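Local coordinates for pentatricopeptide repeat-containing protein 10, chloroplastic (PDB 4M59) that binds two similar intergenic RNA sequences of the chloroplast and acts as a barrier to their decay by exonucleases, at residues 124-129 with 149-154; 366-371 with 395-400; 578-583 with 610-615. The protein carries 4 engineered substitutions. All blocks are in the same frame, centred on the assembly; numbering follows the deposited sequence.

Interaction 1: 124-129 with 149-154; sequences RALELF and DVYGRM
Leu126 carries this contact. Both of its methyls lie against Tyr151 CE1; CD1 goes on to Met154 and CD2 to Val150. Leu126 CD1 comes within 3.5 Å of Tyr151 CE1, and the two side chains cross obliquely. The same methyl meets Met154 tip to tip, with Leu126 CD1 3.9 Å from Met154 CE. The methionine chain bends at chi3 (74°), which sets CE in this place. Leu126 CD2 packs 4.0 Å from Val150 CG1, and here leucine and valine lie alongside, pointing opposite ways. Ala125 adds a longer touch, its CB 4.3 Å from Val150 CG2. The patch joins helix 122-132 to helix 141-151, in the predicted successive repeats PPR 2 and PPR 3. It continues through Leu126 on Val147 and Val150 on Tyr122. Within segment 149-154, Arg153 grips Asp149 side-on, with Arg153 NE 2.9 Å from Asp149 OD1 and Arg153 NH2 3.2 Å from Asp149 OD2. Arg153 NH2 also forms a salt bridge to a phosphate of the bound RNA. No hydrogen bond crosses between the two segments. The repeats are thus joined here by apolar packing, while Arg153 pairs with Asp149 and with an RNA phosphate.

Interaction 2: 366-371 with 395-400; sequences GMEDYV and AAYGRC
Met367 reaches from helix 367-380 across Cys400 to Ala396 and Arg399. Its CG is anti to the backbone N (chi1 166°), and the chain runs extended from there. Met367 CB starts 4.0 Å from Cys400 CB. Met367 CG is nearer, 3.8 Å from the same Cys400 CB. Met367 SD still touches that carbon. Met367 CE lies 3.6 Å from Ala396 O, close to Ala396 CB as well. It also lies over one face of the Arg399 guanidinium, offset toward its rim, with Met367 CE 3.8 Å from Arg399 NH1. The Met367 and Arg399 side chains cross at about a right angle. Arg399 NH1 is hydrogen-bonded to Val361 O, which would help keep that flat group in place.

Tyr397 packs next to it. Val371 CG1 makes a CH-pi contact over one ring face, 4.0 Å from the Tyr397 ring centroid and 15° off its normal. Glu368 O sits at the ring edge, in plane, 3.4 Å from Tyr397 CE1. Tyr397 OH is hydrogen-bonded with Thr372 OG1. An alanine here would probably open a gap beside Val371 and deprive Thr372 of a hydrogen-bond mate.

The axes of segments 367-371 and 395-400 run nearly antiparallel (164°) and approach to 9.2 Å, in predicted repeats PPR 9 and PPR 10. Helix 333-346 meets Met367 through Phe333, helix 403-413 meets Tyr397 through Asn405, and Ala119 of the second subunit packs on Glu368.

Interaction 3: 578-583 with 610-615; sequences ESWEAE and CKQGLV. With nucleotides of chain C.
Ser579 and Gln612 make the close part of this contact. The atom modelled as Gln612 NE2 lies 2.9 Å from Ser579 OG. The amide is probably turned over in the model. A hydrogen bond is possible if it is turned back, but the model does not decide. The extended chain beyond Gln612 CG carries the amide to Ser579. Ser579 is buried, and its OG has a firm partner, a hydrogen bond to Gly608 O of helix 599-612.

The two segments lie in the predicted successive repeats PPR 15 and PPR 16. Each PPR repeat is a pair of antiparallel helices, and the repeats stack into a superhelix. Segment 610-615 covers the turn between helix 599-612 and helix 615-627. Gly613 leaves the first helix with positive phi (107°), and Leu614 takes the N-cap position of the second.

The loose side is formed by Trp580 and Leu614, both exposed. Leu614 CD2 touches the indole at its edge, near the ring plane, 4.0 Å from Trp580 CZ2. The two side chains cross at about a right angle, and the touch is a single pair of carbons. Trp580 has further neighbours: its ring meets Phe609 with the planes at about 60°, and it also rests on Glu617 and Arg620 of helix 615-627. Arg620 forms a salt bridge with Glu583.

Cys610 points away from segment 578-583. Its CB lies 3.3 Å from O3' of nucleotide C18 of RNA chain C. The same O3' is 2.9 Å from Cys610 O and 3.4 Å from Lys611 N.

Overall arrangement
All three interactions join helices or their ends in successive predicted repeats, but no two hold the same elements. They follow in series along the chain; their centres lie about 57 Å (1 and 2), 62 Å (1 and 3) and 47 Å (2 and 3) apart. Interactions 1 and 2 are partly buried and lie on opposite sides of the chain's centre. Both touch the second subunit. Interaction 3 is a surface contact with no other protein chain against it. Apolar packing, with one aromatic ring, makes up interaction 1. Interaction 2 buries more area and adds ring and guanidinium faces. Interaction 3 is the smallest, a polar approach of undecided nature beside a thin apolar touch.

Interaction 1: 124-129 with 149-154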
# COMPACT_ATOMS: atom_id res chain seq x y z
N ARG A 124 18.10 -29.01 -12.66
CA ARG A 124 19.50 -29.14 -12.28
C ARG A 124 19.65 -29.90 -10.98
O ARG A 124 20.62 -30.63 -10.77
CB ARG A 124 20.15 -27.76 -12.16
CG ARG A 124 21.61 -27.71 -12.56
CD ARG A 124 22.52 -27.94 -11.37
NE ARG A 124 23.24 -29.21 -11.46
CZ ARG A 124 24.47 -29.34 -11.94
NH1 ARG A 124 25.13 -28.27 -12.37
NH2 ARG A 124 25.04 -30.53 -11.99
N ALA A 125 18.68 -29.73 -10.09
CA ALA A 125 18.70 -30.40 -8.79
C ALA A 125 18.56 -31.90 -8.98
O ALA A 125 19.19 -32.69 -8.27
CB ALA A 125 17.58 -29.86 -7.91
N LEU A 126 17.73 -32.30 -9.93
CA LEU A 126 17.51 -33.71 -10.22
C LEU A 126 18.77 -34.34 -10.79
O LEU A 126 19.05 -35.52 -10.55
CB LEU A 126 16.34 -33.89 -11.19
CG LEU A 126 14.97 -33.44 -10.68
CD1 LEU A 126 13.87 -33.93 -11.60
CD2 LEU A 126 14.74 -33.92 -9.26
N GLU A 127 19.52 -33.56 -11.55
CA GLU A 127 20.75 -34.04 -12.17
C GLU A 127 21.85 -34.23 -11.13
O GLU A 127 22.74 -35.06 -11.30
CB GLU A 127 21.21 -33.08 -13.27
CG GLU A 127 20.33 -33.11 -14.51
CD GLU A 127 20.63 -31.96 -15.45
OE1 GLU A 127 21.39 -31.05 -15.07
OE2 GLU A 127 20.10 -31.98 -16.58
N LEU A 128 21.79 -33.45 -10.06
CA LEU A 128 22.75 -33.57 -8.97
C LEU A 128 22.37 -34.73 -8.07
O LEU A 128 23.24 -35.42 -7.54
CB LEU A 128 22.82 -32.27 -8.17
CG LEU A 128 23.81 -32.28 -7.00
CD1 LEU A 128 25.24 -32.20 -7.52
CD2 LEU A 128 23.52 -31.14 -6.03
N PHE A 129 21.07 -34.94 -7.90
CA PHE A 129 20.58 -36.04 -7.13
C PHE A 129 21.02 -37.31 -7.82
O PHE A 129 21.45 -38.25 -7.19
CB PHE A 129 19.06 -35.96 -7.08
CG PHE A 129 18.43 -36.91 -6.13
CD1 PHE A 129 18.80 -36.94 -4.81
CD2 PHE A 129 17.44 -37.76 -6.55
CE1 PHE A 129 18.22 -37.80 -3.96
CE2 PHE A 129 16.87 -38.62 -5.68
CZ PHE A 129 17.26 -38.64 -4.39
N ASP A 149 10.15 -31.99 -2.95
CA ASP A 149 9.74 -30.62 -3.04
C ASP A 149 10.08 -30.08 -4.41
O ASP A 149 9.44 -29.18 -4.89
CB ASP A 149 10.45 -29.81 -1.97
CG ASP A 149 9.79 -28.50 -1.70
OD1 ASP A 149 8.62 -28.34 -2.06
OD2 ASP A 149 10.44 -27.62 -1.13
N VAL A 150 11.10 -30.64 -5.04
CA VAL A 150 11.48 -30.22 -6.38
C VAL A 150 10.53 -30.80 -7.40
O VAL A 150 10.15 -30.13 -8.35
CB VAL A 150 12.92 -30.64 -6.69
CG1 VAL A 150 13.23 -30.38 -8.13
CG2 VAL A 150 13.86 -29.87 -5.84
N TYR A 151 10.13 -32.05 -7.20
CA TYR A 151 9.18 -32.70 -8.09
C TYR A 151 7.85 -31.96 -8.03
O TYR A 151 7.14 -31.88 -9.03
CB TYR A 151 8.97 -34.16 -7.66
CG TYR A 151 10.01 -35.12 -8.19
CD1 TYR A 151 10.55 -34.96 -9.46
CD2 TYR A 151 10.44 -36.18 -7.42
CE1 TYR A 151 11.50 -35.84 -9.94
CE2 TYR A 151 11.39 -37.07 -7.89
CZ TYR A 151 11.92 -36.90 -9.15
OH TYR A 151 12.86 -37.78 -9.63
N GLY A 152 7.52 -31.44 -6.86
CA GLY A 152 6.24 -30.82 -6.64
C GLY A 152 6.07 -29.42 -7.18
O GLY A 152 4.99 -28.89 -7.18
N ARG A 153 7.18 -28.82 -7.61
CA ARG A 153 7.15 -27.45 -8.09
C ARG A 153 7.40 -27.37 -9.59
O ARG A 153 7.42 -26.29 -10.17
CB ARG A 153 8.19 -26.60 -7.34
CG ARG A 153 8.29 -26.92 -5.85
CD ARG A 153 8.83 -25.74 -5.07
NE ARG A 153 8.77 -25.96 -3.63
CZ ARG A 153 8.11 -25.19 -2.78
NH1 ARG A 153 7.44 -24.13 -3.22
NH2 ARG A 153 8.12 -25.47 -1.49
N MET A 154 7.59 -28.53 -10.21
CA MET A 154 7.84 -28.59 -11.63
C MET A 154 6.55 -28.80 -12.36
O MET A 154 6.29 -28.16 -13.37
CB MET A 154 8.79 -29.73 -11.95
CG MET A 154 10.15 -29.58 -11.35
SD MET A 154 11.12 -31.08 -11.33
CE MET A 154 11.54 -31.18 -13.05

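Interaction 2: 366-371 with 395-400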
# COMPACT_ATOMS: atom_id res chain seq x y z
N GLY A 366 -18.85 12.81 4.46
CA GLY A 366 -19.59 12.77 5.70
C GLY A 366 -18.74 12.37 6.89
O GLY A 366 -19.26 11.96 7.93
N MET A 367 -17.43 12.48 6.74
CA MET A 367 -16.50 12.11 7.80
C MET A 367 -16.48 13.14 8.92
O MET A 367 -16.26 12.81 10.08
CB MET A 367 -15.09 11.92 7.23
CG MET A 367 -14.00 11.88 8.29
SD MET A 367 -12.38 11.47 7.62
CE MET A 367 -11.35 11.70 9.06
N GLU A 368 -16.72 14.40 8.56
CA GLU A 368 -16.69 15.49 9.53
C GLU A 368 -17.72 15.30 10.64
O GLU A 368 -17.44 15.58 11.81
CB GLU A 368 -16.92 16.83 8.84
CG GLU A 368 -17.17 17.98 9.80
CD GLU A 368 -17.50 19.27 9.08
OE1 GLU A 368 -17.84 20.26 9.76
OE2 GLU A 368 -17.42 19.30 7.83
N ASP A 369 -18.90 14.82 10.28
CA ASP A 369 -19.96 14.63 11.25
C ASP A 369 -19.66 13.43 12.09
O ASP A 369 -20.02 13.37 13.25
CB ASP A 369 -21.28 14.43 10.53
CG ASP A 369 -22.43 14.46 11.46
OD1 ASP A 369 -22.43 15.29 12.37
OD2 ASP A 369 -23.35 13.65 11.28
N TYR A 370 -18.98 12.47 11.50
CA TYR A 370 -18.59 11.27 12.21
C TYR A 370 -17.65 11.64 13.33
O TYR A 370 -17.90 11.32 14.47
CB TYR A 370 -17.92 10.32 11.24
CG TYR A 370 -17.12 9.20 11.86
CD1 TYR A 370 -17.71 8.05 12.31
CD2 TYR A 370 -15.75 9.30 11.94
CE1 TYR A 370 -16.97 7.05 12.84
CE2 TYR A 370 -15.02 8.30 12.48
CZ TYR A 370 -15.62 7.18 12.92
OH TYR A 370 -14.85 6.21 13.45
N VAL A 371 -16.59 12.35 12.99
CA VAL A 371 -15.62 12.79 13.96
C VAL A 371 -16.25 13.60 15.06
O VAL A 371 -15.88 13.50 16.21
CB VAL A 371 -14.54 13.62 13.29
CG1 VAL A 371 -13.49 14.01 14.28
CG2 VAL A 371 -13.93 12.85 12.17
N ALA A 395 -6.14 16.45 13.36
CA ALA A 395 -5.73 15.76 12.15
C ALA A 395 -6.91 15.21 11.37
O ALA A 395 -6.97 15.33 10.16
CB ALA A 395 -4.78 14.66 12.48
N ALA A 396 -7.86 14.61 12.08
CA ALA A 396 -9.05 14.07 11.43
C ALA A 396 -9.93 15.17 10.85
O ALA A 396 -10.35 15.08 9.72
CB ALA A 396 -9.83 13.22 12.38
N TYR A 397 -10.19 16.20 11.66
CA TYR A 397 -10.97 17.34 11.20
C TYR A 397 -10.23 18.02 10.06
O TYR A 397 -10.84 18.66 9.20
CB TYR A 397 -11.20 18.32 12.35
CG TYR A 397 -12.51 18.13 13.06
CD1 TYR A 397 -13.61 17.59 12.41
CD2 TYR A 397 -12.65 18.47 14.40
CE1 TYR A 397 -14.82 17.41 13.06
CE2 TYR A 397 -13.85 18.30 15.06
CZ TYR A 397 -14.93 17.76 14.39
OH TYR A 397 -16.13 17.59 15.04
N GLY A 398 -8.91 17.88 10.05
CA GLY A 398 -8.09 18.44 9.00
C GLY A 398 -8.03 17.54 7.80
O GLY A 398 -7.78 17.97 6.69
N ARG A 399 -8.29 16.27 8.04
CA ARG A 399 -8.23 15.27 6.99
C ARG A 399 -9.51 15.25 6.16
O ARG A 399 -9.48 14.96 4.98
CB ARG A 399 -7.99 13.91 7.62
CG ARG A 399 -7.64 12.82 6.66
CD ARG A 399 -6.59 11.93 7.26
NE ARG A 399 -6.82 11.66 8.67
CZ ARG A 399 -7.57 10.67 9.11
NH1 ARG A 399 -8.17 9.86 8.26
NH2 ARG A 399 -7.73 10.50 10.41
N CYS A 400 -10.62 15.58 6.78
CA CYS A 400 -11.87 15.69 6.07
C CYS A 400 -12.01 17.07 5.49
O CYS A 400 -12.72 17.29 4.55
CB CYS A 400 -13.04 15.36 6.98
SG CYS A 400 -13.07 16.09 8.53

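Interaction 3: 578-583 with 610-615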
# COMPACT_ATOMS: atom_id res chain seq x y z
N GLU A 578 -2.26 19.07 -36.36
CA GLU A 578 -2.29 17.82 -37.06
C GLU A 578 -3.35 17.00 -36.39
O GLU A 578 -3.07 16.13 -35.60
CB GLU A 578 -0.96 17.12 -36.96
CG GLU A 578 0.18 17.91 -37.53
CD GLU A 578 0.28 17.77 -39.02
OE1 GLU A 578 -0.61 17.14 -39.62
OE2 GLU A 578 1.25 18.28 -39.60
N SER A 579 -4.59 17.31 -36.70
CA SER A 579 -5.69 16.71 -36.00
C SER A 579 -6.07 15.39 -36.63
O SER A 579 -6.90 14.67 -36.11
CB SER A 579 -6.87 17.65 -36.02
OG SER A 579 -6.44 18.99 -35.86
N TRP A 580 -5.48 15.09 -37.77
CA TRP A 580 -5.76 13.83 -38.41
C TRP A 580 -5.03 12.73 -37.69
O TRP A 580 -5.54 11.63 -37.51
CB TRP A 580 -5.33 13.89 -39.85
CG TRP A 580 -6.18 14.79 -40.64
CD1 TRP A 580 -5.97 16.10 -40.90
CD2 TRP A 580 -7.42 14.45 -41.26
NE1 TRP A 580 -6.99 16.60 -41.66
CE2 TRP A 580 -7.89 15.60 -41.90
CE3 TRP A 580 -8.16 13.27 -41.35
CZ2 TRP A 580 -9.08 15.61 -42.61
CZ3 TRP A 580 -9.34 13.29 -42.06
CH2 TRP A 580 -9.79 14.45 -42.68
N GLU A 581 -3.81 13.05 -37.26
CA GLU A 581 -3.01 12.12 -36.50
C GLU A 581 -3.67 11.92 -35.16
O GLU A 581 -3.45 10.92 -34.49
CB GLU A 581 -1.61 12.67 -36.32
CG GLU A 581 -0.64 11.69 -35.74
CD GLU A 581 -0.08 10.76 -36.77
OE1 GLU A 581 -0.22 11.07 -37.97
OE2 GLU A 581 0.49 9.72 -36.40
N ALA A 582 -4.50 12.88 -34.76
CA ALA A 582 -5.16 12.79 -33.48
C ALA A 582 -6.23 11.72 -33.51
O ALA A 582 -6.51 11.10 -32.49
CB ALA A 582 -5.74 14.11 -33.11
N GLU A 583 -6.83 11.51 -34.67
CA GLU A 583 -7.92 10.55 -34.79
C GLU A 583 -7.39 9.14 -34.92
O GLU A 583 -8.04 8.19 -34.52
CB GLU A 583 -8.79 10.88 -35.99
CG GLU A 583 -10.04 10.04 -36.07
CD GLU A 583 -10.69 10.14 -37.42
OE1 GLU A 583 -11.90 9.90 -37.50
OE2 GLU A 583 -9.98 10.45 -38.39
N CYS A 610 -12.13 21.39 -35.61
CA CYS A 610 -12.73 22.70 -35.43
C CYS A 610 -11.73 23.83 -35.20
O CYS A 610 -12.01 24.98 -35.48
CB CYS A 610 -13.73 22.65 -34.29
SG CYS A 610 -15.15 21.65 -34.64
N LYS A 611 -10.55 23.50 -34.68
CA LYS A 611 -9.54 24.52 -34.48
C LYS A 611 -8.86 24.89 -35.79
O LYS A 611 -8.44 26.02 -35.97
CB LYS A 611 -8.49 24.06 -33.47
N GLN A 612 -8.76 23.94 -36.70
CA GLN A 612 -8.16 24.21 -38.00
C GLN A 612 -9.18 24.13 -39.11
O GLN A 612 -8.86 24.32 -40.29
CB GLN A 612 -7.00 23.26 -38.26
CG GLN A 612 -7.36 21.80 -38.23
CD GLN A 612 -6.15 20.92 -38.31
OE1 GLN A 612 -5.04 21.38 -38.07
NE2 GLN A 612 -6.34 19.66 -38.66
N GLY A 613 -10.41 23.84 -38.74
CA GLY A 613 -11.49 23.79 -39.70
C GLY A 613 -11.93 22.38 -39.98
O GLY A 613 -11.75 21.49 -39.15
N LEU A 614 -12.49 22.16 -41.16
CA LEU A 614 -13.01 20.87 -41.53
C LEU A 614 -13.99 20.43 -40.46
O LEU A 614 -13.76 19.45 -39.77
CB LEU A 614 -11.89 19.86 -41.66
CG LEU A 614 -10.68 20.32 -42.46
CD1 LEU A 614 -9.52 20.60 -41.54
CD2 LEU A 614 -10.31 19.27 -43.49
N VAL A 615 -15.07 21.18 -40.32
CA VAL A 615 -16.04 20.86 -39.31
C VAL A 615 -16.95 19.77 -39.82
O VAL A 615 -17.65 19.13 -39.05
CB VAL A 615 -16.85 22.07 -38.92
CG1 VAL A 615 -17.31 21.93 -37.50
CG2 VAL A 615 -16.00 23.30 -39.05
P C C 18 -13.38 26.93 -27.13
OP1 C C 18 -12.02 27.49 -26.99
OP2 C C 18 -14.52 27.83 -27.41
O5' C C 18 -13.36 25.80 -28.25
C5' C C 18 -12.49 25.92 -29.39
C4' C C 18 -13.28 26.39 -30.59
O4' C C 18 -13.77 27.73 -30.35
C3' C C 18 -12.49 26.47 -31.89
O3' C C 18 -12.55 25.24 -32.60
C2' C C 18 -13.24 27.57 -32.65
O2' C C 18 -14.39 27.10 -33.32
C1' C C 18 -13.62 28.52 -31.52
N1 C C 18 -12.62 29.56 -31.25
C2 C C 18 -12.72 30.77 -31.93
O2 C C 18 -13.65 30.94 -32.73
N3 C C 18 -11.79 31.74 -31.69
C4 C C 18 -10.81 31.52 -30.82
N4 C C 18 -9.92 32.49 -30.62
C5 C C 18 -10.68 30.28 -30.12
C6 C C 18 -11.60 29.34 -30.36